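Local atomic coordinates of polyphosphate kinase (PDB entry 2O8R), a protein that probably catalyses the reversible transfer of the terminal phosphate of ATP to a growing polyphosphate chain. Residues Arg536-Lys542 with Gly562-Ile568; Leu555-Glu560 with Gln581-Ile585; Asp652-Ala656 with Tyr667-Ser671. The protein carries 3 engineered substitutions. All coordinates share one frame; numbering follows the deposited sequence.

Contact 1 (Arg536-Lys542 with Gly562-Ile568)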
loop_
_atom_site.group_PDB
_atom_site.type_symbol
_atom_site.label_atom_id
_atom_site.label_comp_id
_atom_site.label_asym_id
_atom_site.label_seq_id
_atom_site.Cartn_x
_atom_site.Cartn_y
_atom_site.Cartn_z
ATOM N N ARG A 536 6.574 -54.745 2.188
ATOM C CA ARG A 536 5.856 -53.658 2.854
ATOM C C ARG A 536 5.373 -52.624 1.836
ATOM O O ARG A 536 6.090 -52.311 0.877
ATOM C CB ARG A 536 6.743 -52.994 3.920
ATOM C CG ARG A 536 6.038 -51.900 4.683
ATOM C CD ARG A 536 6.571 -51.712 6.088
ATOM N NE ARG A 536 5.791 -50.709 6.816
ATOM C CZ ARG A 536 6.021 -49.395 6.780
ATOM N NH1 ARG A 536 7.019 -48.907 6.050
ATOM N NH2 ARG A 536 5.257 -48.560 7.479
ATOM N N GLY A 537 4.152 -52.124 2.031
ATOM C CA GLY A 537 3.575 -51.091 1.168
ATOM C C GLY A 537 3.201 -49.855 1.961
ATOM O O GLY A 537 2.219 -49.854 2.710
ATOM N N TYR A 538 3.980 -48.793 1.801
ATOM C CA TYR A 538 3.765 -47.586 2.599
ATOM C C TYR A 538 3.803 -46.294 1.783
ATOM O O TYR A 538 4.552 -46.182 0.798
ATOM C CB TYR A 538 4.787 -47.521 3.736
ATOM C CG TYR A 538 4.555 -46.375 4.673
ATOM C CD1 TYR A 538 3.431 -46.349 5.502
ATOM C CD2 TYR A 538 5.447 -45.299 4.720
ATOM C CE1 TYR A 538 3.202 -45.298 6.361
ATOM C CE2 TYR A 538 5.228 -44.237 5.579
ATOM C CZ TYR A 538 4.103 -44.240 6.392
ATOM O OH TYR A 538 3.890 -43.195 7.252
HETATM N N MSE A 539 2.982 -45.324 2.194
HETATM C CA MSE A 539 2.951 -43.990 1.579
HETATM C C MSE A 539 2.820 -42.943 2.650
HETATM O O MSE A 539 2.045 -43.102 3.599
HETATM C CB MSE A 539 1.781 -43.850 0.613
HETATM C CG MSE A 539 1.949 -44.666 -0.641
HETATM SE SE MSE A 539 0.606 -44.340 -1.993
HETATM C CE MSE A 539 -0.871 -45.345 -1.287
ATOM N N LEU A 540 3.582 -41.866 2.499
ATOM C CA LEU A 540 3.468 -40.726 3.391
ATOM C C LEU A 540 3.214 -39.513 2.527
ATOM O O LEU A 540 4.072 -39.114 1.745
ATOM C CB LEU A 540 4.732 -40.578 4.236
ATOM C CG LEU A 540 4.815 -39.557 5.381
ATOM C CD1 LEU A 540 3.472 -39.178 5.990
ATOM C CD2 LEU A 540 5.743 -40.071 6.457
ATOM N N LEU A 541 2.018 -38.946 2.661
ATOM C CA LEU A 541 1.548 -37.909 1.750
ATOM C C LEU A 541 1.052 -36.665 2.500
ATOM O O LEU A 541 0.140 -36.752 3.321
ATOM C CB LEU A 541 0.412 -38.462 0.911
ATOM C CG LEU A 541 0.589 -39.647 -0.020
ATOM C CD1 LEU A 541 -0.785 -39.980 -0.552
ATOM C CD2 LEU A 541 1.540 -39.308 -1.159
ATOM N N LYS A 542 1.652 -35.509 2.218
ATOM C CA LYS A 542 1.256 -34.264 2.874
ATOM C C LYS A 542 0.847 -33.209 1.866
ATOM O O LYS A 542 1.607 -32.896 0.959
ATOM C CB LYS A 542 2.389 -33.719 3.716
ATOM C CG LYS A 542 2.113 -32.348 4.309
ATOM C CD LYS A 542 3.320 -31.832 5.086
ATOM C CE LYS A 542 3.047 -30.480 5.634
ATOM N NZ LYS A 542 2.196 -30.670 6.808
ATOM N N GLY A 562 -3.924 -53.721 1.021
ATOM C CA GLY A 562 -2.936 -53.852 2.078
ATOM C C GLY A 562 -1.844 -52.789 2.126
ATOM O O GLY A 562 -0.933 -52.884 2.958
ATOM N N VAL A 563 -1.911 -51.777 1.255
ATOM C CA VAL A 563 -0.983 -50.635 1.350
ATOM C C VAL A 563 -1.399 -49.690 2.493
ATOM O O VAL A 563 -2.547 -49.247 2.555
ATOM C CB VAL A 563 -0.857 -49.834 0.011
ATOM C CG1 VAL A 563 0.209 -48.753 0.125
ATOM C CG2 VAL A 563 -0.558 -50.761 -1.186
ATOM N N GLU A 564 -0.462 -49.406 3.397
ATOM C CA GLU A 564 -0.676 -48.473 4.513
ATOM C C GLU A 564 -0.410 -47.019 4.112
ATOM O O GLU A 564 0.603 -46.708 3.467
ATOM C CB GLU A 564 0.255 -48.812 5.662
ATOM C CG GLU A 564 -0.100 -50.044 6.442
ATOM C CD GLU A 564 0.630 -50.093 7.773
ATOM O OE1 GLU A 564 1.551 -49.264 7.991
ATOM O OE2 GLU A 564 0.271 -50.953 8.605
ATOM N N ILE A 565 -1.312 -46.126 4.513
ATOM C CA ILE A 565 -1.228 -44.726 4.106
ATOM C C ILE A 565 -1.360 -43.712 5.262
ATOM O O ILE A 565 -2.353 -43.714 6.005
ATOM C CB ILE A 565 -2.277 -44.389 3.006
ATOM C CG1 ILE A 565 -2.356 -45.498 1.947
ATOM C CG2 ILE A 565 -1.945 -43.055 2.355
ATOM C CD1 ILE A 565 -3.468 -45.323 0.933
ATOM N N ASP A 566 -0.353 -42.848 5.399
ATOM C CA ASP A 566 -0.459 -41.663 6.243
ATOM C C ASP A 566 -0.680 -40.401 5.410
ATOM O O ASP A 566 0.176 -40.013 4.610
ATOM C CB ASP A 566 0.798 -41.490 7.080
ATOM C CG ASP A 566 0.666 -42.076 8.457
ATOM O OD1 ASP A 566 -0.320 -41.772 9.159
ATOM O OD2 ASP A 566 1.569 -42.837 8.848
ATOM N N LEU A 567 -1.834 -39.774 5.605
ATOM C CA LEU A 567 -2.163 -38.508 4.976
ATOM C C LEU A 567 -2.049 -37.405 5.996
ATOM O O LEU A 567 -2.630 -37.496 7.072
ATOM C CB LEU A 567 -3.598 -38.515 4.460
ATOM C CG LEU A 567 -3.878 -39.317 3.191
ATOM C CD1 LEU A 567 -5.369 -39.401 2.945
ATOM C CD2 LEU A 567 -3.190 -38.681 2.003
ATOM N N ILE A 568 -1.298 -36.362 5.660
ATOM C CA ILE A 568 -1.267 -35.139 6.456
ATOM C C ILE A 568 -1.871 -34.014 5.601
ATOM O O ILE A 568 -1.202 -33.420 4.744
ATOM C CB ILE A 568 0.162 -34.822 6.936
ATOM C CG1 ILE A 568 0.745 -36.009 7.710
ATOM C CG2 ILE A 568 0.178 -33.592 7.810
ATOM C CD1 ILE A 568 2.183 -35.811 8.171
HETATM O O HOH W 1 -0.327 -30.898 5.596
#
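Asp566 OD2 has two partners: Tyr538 OH donates to it at 2.8 Å, and Arg586 on the next strand forms a salt bridge with the same oxygen. The phenol meets the anti lone pair of OD2, and the carboxylate plane stands 80° from the ring. Tyr538 reaches this far because its CG lies opposite its own backbone N (chi1 -175°), which stretches the ring along the sheet past its bridge partner Glu564 to Asp566, the next side chain on the same face. A tyrosine suits the place, being long enough to carry a hydroxyl over one intervening residue. On the same face Leu540 CD1 packs at 3.7 Å against Asp566 CB, and Leu650 of helix 636-651 lies over both residues.

The two strands run parallel, their axes 4.7 Å apart, as the outer limbs of a beta-alpha-beta unit whose helix is 549-560, within a domain of the phospholipase D-like clan. Backbone bonds alternate in direction between them, from Glu564 N to Gly537 O at one end to Ile568 N to Leu541 O at the other, where N and O are 2.8 Å apart. The opposite face is apolar and meets the helix: Met539, a selenomethionine, bends at chi3 (-78°) and brings CE to 3.4 Å from Ile565 CD1. Leu541 and Leu567 lie side by side, with CD1 and CD2 3.7 Å apart. At the far end Lys542 NZ forms a salt bridge with Glu596 and a hydrogen bond with Gln649, and through a water reaches Ile568 O, near the predicted ATP-binding residues Arg570 and His597.

Contact 2 (Leu555-Glu560 with Gln581-Ile585)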
loop_
_atom_site.group_PDB
_atom_site.type_symbol
_atom_site.label_atom_id
_atom_site.label_comp_id
_atom_site.label_asym_id
_atom_site.label_seq_id
_atom_site.Cartn_x
_atom_site.Cartn_y
_atom_site.Cartn_z
ATOM N N LEU A 555 -6.324 -44.492 -3.866
ATOM C CA LEU A 555 -5.852 -44.598 -2.500
ATOM C C LEU A 555 -6.652 -45.649 -1.756
ATOM O O LEU A 555 -6.077 -46.490 -1.060
ATOM C CB LEU A 555 -5.934 -43.249 -1.792
ATOM C CG LEU A 555 -5.032 -42.149 -2.347
ATOM C CD1 LEU A 555 -5.387 -40.812 -1.710
ATOM C CD2 LEU A 555 -3.554 -42.484 -2.156
ATOM N N TYR A 556 -7.972 -45.598 -1.927
ATOM C CA TYR A 556 -8.883 -46.593 -1.367
ATOM C C TYR A 556 -8.513 -48.002 -1.829
ATOM O O TYR A 556 -8.492 -48.946 -1.026
ATOM C CB TYR A 556 -10.310 -46.314 -1.805
ATOM C CG TYR A 556 -11.021 -45.204 -1.065
ATOM C CD1 TYR A 556 -10.924 -45.081 0.318
ATOM C CD2 TYR A 556 -11.833 -44.296 -1.751
ATOM C CE1 TYR A 556 -11.600 -44.069 0.996
ATOM C CE2 TYR A 556 -12.520 -43.300 -1.081
ATOM C CZ TYR A 556 -12.394 -43.190 0.284
ATOM O OH TYR A 556 -13.064 -42.194 0.931
ATOM N N ARG A 557 -8.223 -48.138 -3.122
ATOM C CA ARG A 557 -7.777 -49.415 -3.656
ATOM C C ARG A 557 -6.425 -49.842 -3.088
ATOM O O ARG A 557 -6.198 -51.032 -2.867
ATOM C CB ARG A 557 -7.722 -49.396 -5.178
ATOM C CG ARG A 557 -9.075 -49.357 -5.879
ATOM C CD ARG A 557 -8.900 -49.163 -7.385
ATOM N NE ARG A 557 -7.633 -49.746 -7.832
ATOM C CZ ARG A 557 -6.658 -49.083 -8.457
ATOM N NH1 ARG A 557 -6.788 -47.793 -8.762
ATOM N NH2 ARG A 557 -5.550 -49.730 -8.791
ATOM N N ALA A 558 -5.536 -48.883 -2.846
ATOM C CA ALA A 558 -4.245 -49.197 -2.239
ATOM C C ALA A 558 -4.461 -49.703 -0.822
ATOM O O ALA A 558 -3.867 -50.696 -0.420
ATOM C CB ALA A 558 -3.332 -47.990 -2.252
ATOM N N SER A 559 -5.343 -49.038 -0.082
ATOM C CA SER A 559 -5.695 -49.464 1.271
ATOM C C SER A 559 -6.239 -50.891 1.263
ATOM O O SER A 559 -5.697 -51.777 1.939
ATOM C CB SER A 559 -6.728 -48.513 1.876
ATOM O OG SER A 559 -7.061 -48.888 3.200
ATOM N N GLU A 560 -7.298 -51.097 0.477
ATOM C CA GLU A 560 -7.891 -52.415 0.239
ATOM C C GLU A 560 -6.838 -53.473 -0.070
ATOM O O GLU A 560 -6.928 -54.597 0.418
ATOM C CB GLU A 560 -8.890 -52.338 -0.922
ATOM C CG GLU A 560 -10.245 -51.731 -0.558
ATOM C CD GLU A 560 -11.103 -51.410 -1.764
ATOM O OE1 GLU A 560 -10.551 -51.299 -2.881
ATOM O OE2 GLU A 560 -12.338 -51.263 -1.600
ATOM N N GLN A 581 -12.907 -49.440 3.239
ATOM C CA GLN A 581 -12.105 -49.125 2.048
ATOM C C GLN A 581 -10.874 -48.277 2.353
ATOM O O GLN A 581 -10.002 -48.105 1.500
ATOM C CB GLN A 581 -12.957 -48.440 0.982
ATOM C CG GLN A 581 -14.235 -49.196 0.629
ATOM C CD GLN A 581 -15.471 -48.689 1.364
ATOM O OE1 GLN A 581 -16.436 -48.276 0.736
ATOM N NE2 GLN A 581 -15.450 -48.735 2.688
ATOM N N SER A 582 -10.819 -47.760 3.578
ATOM C CA SER A 582 -9.765 -46.871 4.029
ATOM C C SER A 582 -9.167 -47.417 5.319
ATOM O O SER A 582 -8.516 -46.693 6.084
ATOM C CB SER A 582 -10.329 -45.469 4.265
ATOM O OG SER A 582 -11.134 -45.429 5.438
ATOM N N ARG A 583 -9.395 -48.709 5.538
ATOM C CA ARG A 583 -8.958 -49.412 6.737
ATOM C C ARG A 583 -7.472 -49.228 7.030
ATOM O O ARG A 583 -7.081 -49.143 8.187
ATOM C CB ARG A 583 -9.368 -50.890 6.644
ATOM C CG ARG A 583 -8.455 -51.920 7.312
ATOM C CD ARG A 583 -9.143 -53.288 7.474
ATOM N NE ARG A 583 -10.062 -53.616 6.379
ATOM C CZ ARG A 583 -11.385 -53.719 6.507
ATOM N NH1 ARG A 583 -11.969 -53.524 7.686
ATOM N NH2 ARG A 583 -12.129 -54.019 5.453
ATOM N N ASN A 584 -6.654 -49.141 5.990
ATOM C CA ASN A 584 -5.218 -48.938 6.170
ATOM C C ASN A 584 -4.744 -47.496 6.042
ATOM O O ASN A 584 -3.545 -47.253 5.894
ATOM C CB ASN A 584 -4.450 -49.801 5.185
ATOM C CG ASN A 584 -4.545 -51.253 5.515
ATOM O OD1 ASN A 584 -4.509 -51.629 6.683
ATOM N ND2 ASN A 584 -4.675 -52.090 4.493
ATOM N N ILE A 585 -5.681 -46.548 6.098
ATOM C CA ILE A 585 -5.346 -45.134 5.988
ATOM C C ILE A 585 -5.517 -44.394 7.314
ATOM O O ILE A 585 -6.527 -44.561 7.996
ATOM C CB ILE A 585 -6.173 -44.442 4.880
ATOM C CG1 ILE A 585 -6.189 -45.314 3.619
ATOM C CG2 ILE A 585 -5.599 -43.048 4.569
ATOM C CD1 ILE A 585 -6.855 -44.700 2.414
#
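Ser559 and Asn584 hold the last turn of helix 549-560 against a type I beta turn, Ser582 to Ile585, that leads into strand 585-589 of the phospholipase D-like C-terminal domain. With OG opposite its backbone N (chi1 -179°), Ser559 points its hydroxyl at the turn, where OG accepts from Asn584 N at 2.8 Å. The side chain of Asn584 completes the grip. Its CG stands beside its own backbone N (chi1 -70°), and ND2 swings back to Ser559 O at 2.8 Å, so a single serine is bonded through both its side chain and its carbonyl. This second bond is bent, with the acceptor somewhat out of the amide plane and the donor tilted from the carbonyl plane. Serine suits the place: it is short enough for helix and turn to come close, and its hydroxyl accepts the amide of Asn584.

Nearly one helical turn earlier, Tyr556 offers the edge of its ring: CE1 lies 3.8 Å from Ser582 CB, which sits in the ring plane. Farther out its hydroxyl accepts from Val576 N, and its ring meets that of Tyr8 with the two planes nearly parallel. Ser582 turns its own OG back to Met579 and Val576, which ties down the start of the turn. Glu560 runs extended beyond CG and lies alongside Gln581, whose chain bends at chi2; carboxylate and amide planes are only 17° apart. Glu560 OE1 is bonded to Tyr8 OH, while OE2 rests 3.6 Å from Gln581 CG. Deeper in, Ile585 CG1 packs 3.7 Å from Ser559 CB.

Contact 3 (Asp652-Ala656 with Tyr667-Ser671)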
loop_
_atom_site.group_PDB
_atom_site.type_symbol
_atom_site.label_atom_id
_atom_site.label_comp_id
_atom_site.label_asym_id
_atom_site.label_seq_id
_atom_site.Cartn_x
_atom_site.Cartn_y
_atom_site.Cartn_z
ATOM N N ASP A 652 3.547 -35.688 16.453
ATOM C CA ASP A 652 2.898 -34.564 17.156
ATOM C C ASP A 652 1.705 -34.994 17.984
ATOM O O ASP A 652 0.714 -35.486 17.440
ATOM C CB ASP A 652 2.417 -33.494 16.172
ATOM C CG ASP A 652 1.830 -32.250 16.876
ATOM O OD1 ASP A 652 2.402 -31.165 16.710
ATOM O OD2 ASP A 652 0.812 -32.337 17.601
ATOM N N ASN A 653 1.796 -34.784 19.291
ATOM C CA ASN A 653 0.653 -35.005 20.189
ATOM C C ASN A 653 0.073 -33.742 20.827
ATOM O O ASN A 653 -0.677 -33.855 21.796
ATOM C CB ASN A 653 1.028 -35.980 21.310
ATOM C CG ASN A 653 2.372 -35.668 21.934
ATOM O OD1 ASN A 653 2.879 -34.555 21.835
ATOM N ND2 ASN A 653 2.960 -36.658 22.580
ATOM N N ILE A 654 0.420 -32.555 20.318
ATOM C CA ILE A 654 -0.083 -31.315 20.930
ATOM C C ILE A 654 -1.064 -30.538 20.050
ATOM O O ILE A 654 -2.092 -30.092 20.529
ATOM C CB ILE A 654 1.053 -30.420 21.521
ATOM C CG1 ILE A 654 1.270 -30.773 22.977
ATOM C CG2 ILE A 654 0.665 -28.969 21.547
ATOM C CD1 ILE A 654 2.268 -31.829 23.187
ATOM N N LYS A 655 -0.758 -30.408 18.768
ATOM C CA LYS A 655 -1.619 -29.668 17.846
ATOM C C LYS A 655 -2.349 -30.584 16.881
ATOM O O LYS A 655 -3.463 -30.274 16.461
ATOM C CB LYS A 655 -0.817 -28.607 17.063
ATOM C CG LYS A 655 -0.342 -27.428 17.936
ATOM C CD LYS A 655 -1.488 -26.895 18.790
ATOM C CE LYS A 655 -1.039 -25.834 19.766
ATOM N NZ LYS A 655 -1.009 -24.474 19.154
ATOM N N ALA A 656 -1.712 -31.703 16.536
ATOM C CA ALA A 656 -2.224 -32.620 15.513
ATOM C C ALA A 656 -3.574 -33.168 15.865
ATOM O O ALA A 656 -3.848 -33.497 17.026
ATOM C CB ALA A 656 -1.261 -33.780 15.270
ATOM N N TYR A 667 -8.030 -34.378 18.723
ATOM C CA TYR A 667 -6.647 -34.160 19.165
ATOM C C TYR A 667 -5.962 -35.472 19.491
ATOM O O TYR A 667 -6.486 -36.294 20.245
ATOM C CB TYR A 667 -6.575 -33.288 20.428
ATOM C CG TYR A 667 -6.691 -31.799 20.245
ATOM C CD1 TYR A 667 -5.639 -31.045 19.717
ATOM C CD2 TYR A 667 -7.844 -31.130 20.643
ATOM C CE1 TYR A 667 -5.754 -29.662 19.563
ATOM C CE2 TYR A 667 -7.969 -29.748 20.490
ATOM C CZ TYR A 667 -6.926 -29.021 19.954
ATOM O OH TYR A 667 -7.074 -27.654 19.820
ATOM N N LYS A 668 -4.766 -35.640 18.952
ATOM C CA LYS A 668 -3.973 -36.829 19.204
ATOM C C LYS A 668 -3.163 -36.757 20.503
ATOM O O LYS A 668 -2.006 -37.174 20.533
ATOM C CB LYS A 668 -3.085 -37.078 17.997
ATOM C CG LYS A 668 -3.926 -37.170 16.724
ATOM C CD LYS A 668 -3.100 -37.111 15.455
ATOM C CE LYS A 668 -2.158 -38.281 15.368
ATOM N NZ LYS A 668 -1.594 -38.358 13.992
ATOM N N HIS A 669 -3.784 -36.242 21.570
ATOM C CA HIS A 669 -3.123 -36.063 22.869
ATOM C C HIS A 669 -2.807 -37.391 23.517
ATOM O O HIS A 669 -3.597 -38.323 23.411
ATOM C CB HIS A 669 -4.019 -35.285 23.834
ATOM C CG HIS A 669 -4.259 -33.869 23.431
ATOM N ND1 HIS A 669 -3.356 -33.147 22.678
ATOM C CD2 HIS A 669 -5.289 -33.033 23.695
ATOM C CE1 HIS A 669 -3.834 -31.933 22.472
ATOM N NE2 HIS A 669 -5.002 -31.836 23.081
ATOM N N ASN A 670 -1.674 -37.464 24.214
ATOM C CA ASN A 670 -1.269 -38.701 24.878
ATOM C C ASN A 670 -0.241 -38.500 25.994
ATOM O O ASN A 670 0.965 -38.560 25.753
ATOM C CB ASN A 670 -0.733 -39.677 23.834
ATOM C CG ASN A 670 -0.613 -41.096 24.354
ATOM O OD1 ASN A 670 -0.036 -41.349 25.415
ATOM N ND2 ASN A 670 -1.136 -42.037 23.585
ATOM N N SER A 671 -0.727 -38.306 27.218
ATOM C CA SER A 671 0.116 -38.045 28.391
ATOM C C SER A 671 1.245 -39.055 28.586
ATOM O O SER A 671 2.325 -38.694 29.060
ATOM C CB SER A 671 -0.729 -38.008 29.665
ATOM O OG SER A 671 -1.791 -37.087 29.552
HETATM O O HOH W 2 0.581 -36.359 14.889
#
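His669 sets its ring beside its own backbone N (chi1 -67°), which carries ND1 to the carbonyl of Asn653. ND1 donates to Asn653 O at 2.9 Å, nearly straight at 170°, with the oxygen close to the ring plane. The same edge of the imidazole brings CE1 to 3.2 Å from Ile654 O, while Tyr667 CB sits over the centre of one face. A histidine fits here because its flat ring presents an N-H in its plane to Asn653 O.

The segments lie at the open end of a beta hairpin of strands 657-659 and 665-667, Tyr667 ending the second strand, at the margin of the mixed sheet. Lys668 N donates to Ala656 O at 3.0 Å, in line with the antiparallel pairing of the two strands. Lys668 then folds back over its partner: its chain bends at chi3 (63°), CD packs 3.8 Å from Ala656 CB, and NZ reaches Thr588 as well as a water that bridges to Asp652 O.

The loop 652-656 owes its shape to Asp652 OD2, which accepts from the backbone N of Ile654, Lys655 and Ala656. The bond from Ile654 N, two residues on, makes an Asx turn, and that from Lys655 N, three on, an Asx motif. The short reach of aspartate lets one oxygen gather all three amides: Lys655 N uses the syn lone pair, while Ile654 N and Ala656 N come from opposite sides of the carboxylate plane. Asp652 OD1 bonds Ala678 N, and Asn653 OD1 bonds Val676 N, anchoring the loop that follows helix 636-651 to the start of helix 678-691.

In the fold
From the N terminus, strand 538-543 leads through helix 549-560 to strand 564-569, where contact 1 closes the loop between its two segments. The helix part of contact 2 lies inside that loop, but its partner 581-585 comes after it, so the two contacts cross; they also touch, since Ile565 N lies 2.9 Å from Asn584 O and Val563 N lies 2.8 Å from Ala558 O. Together they bind two parallel strands, the helix that joins them and the entry to strand 585-589. Contact 3 follows in series, its centre about 20 Å from that of contact 1, and closes a short hairpin at the edge of the same sheet beyond strand 585-589.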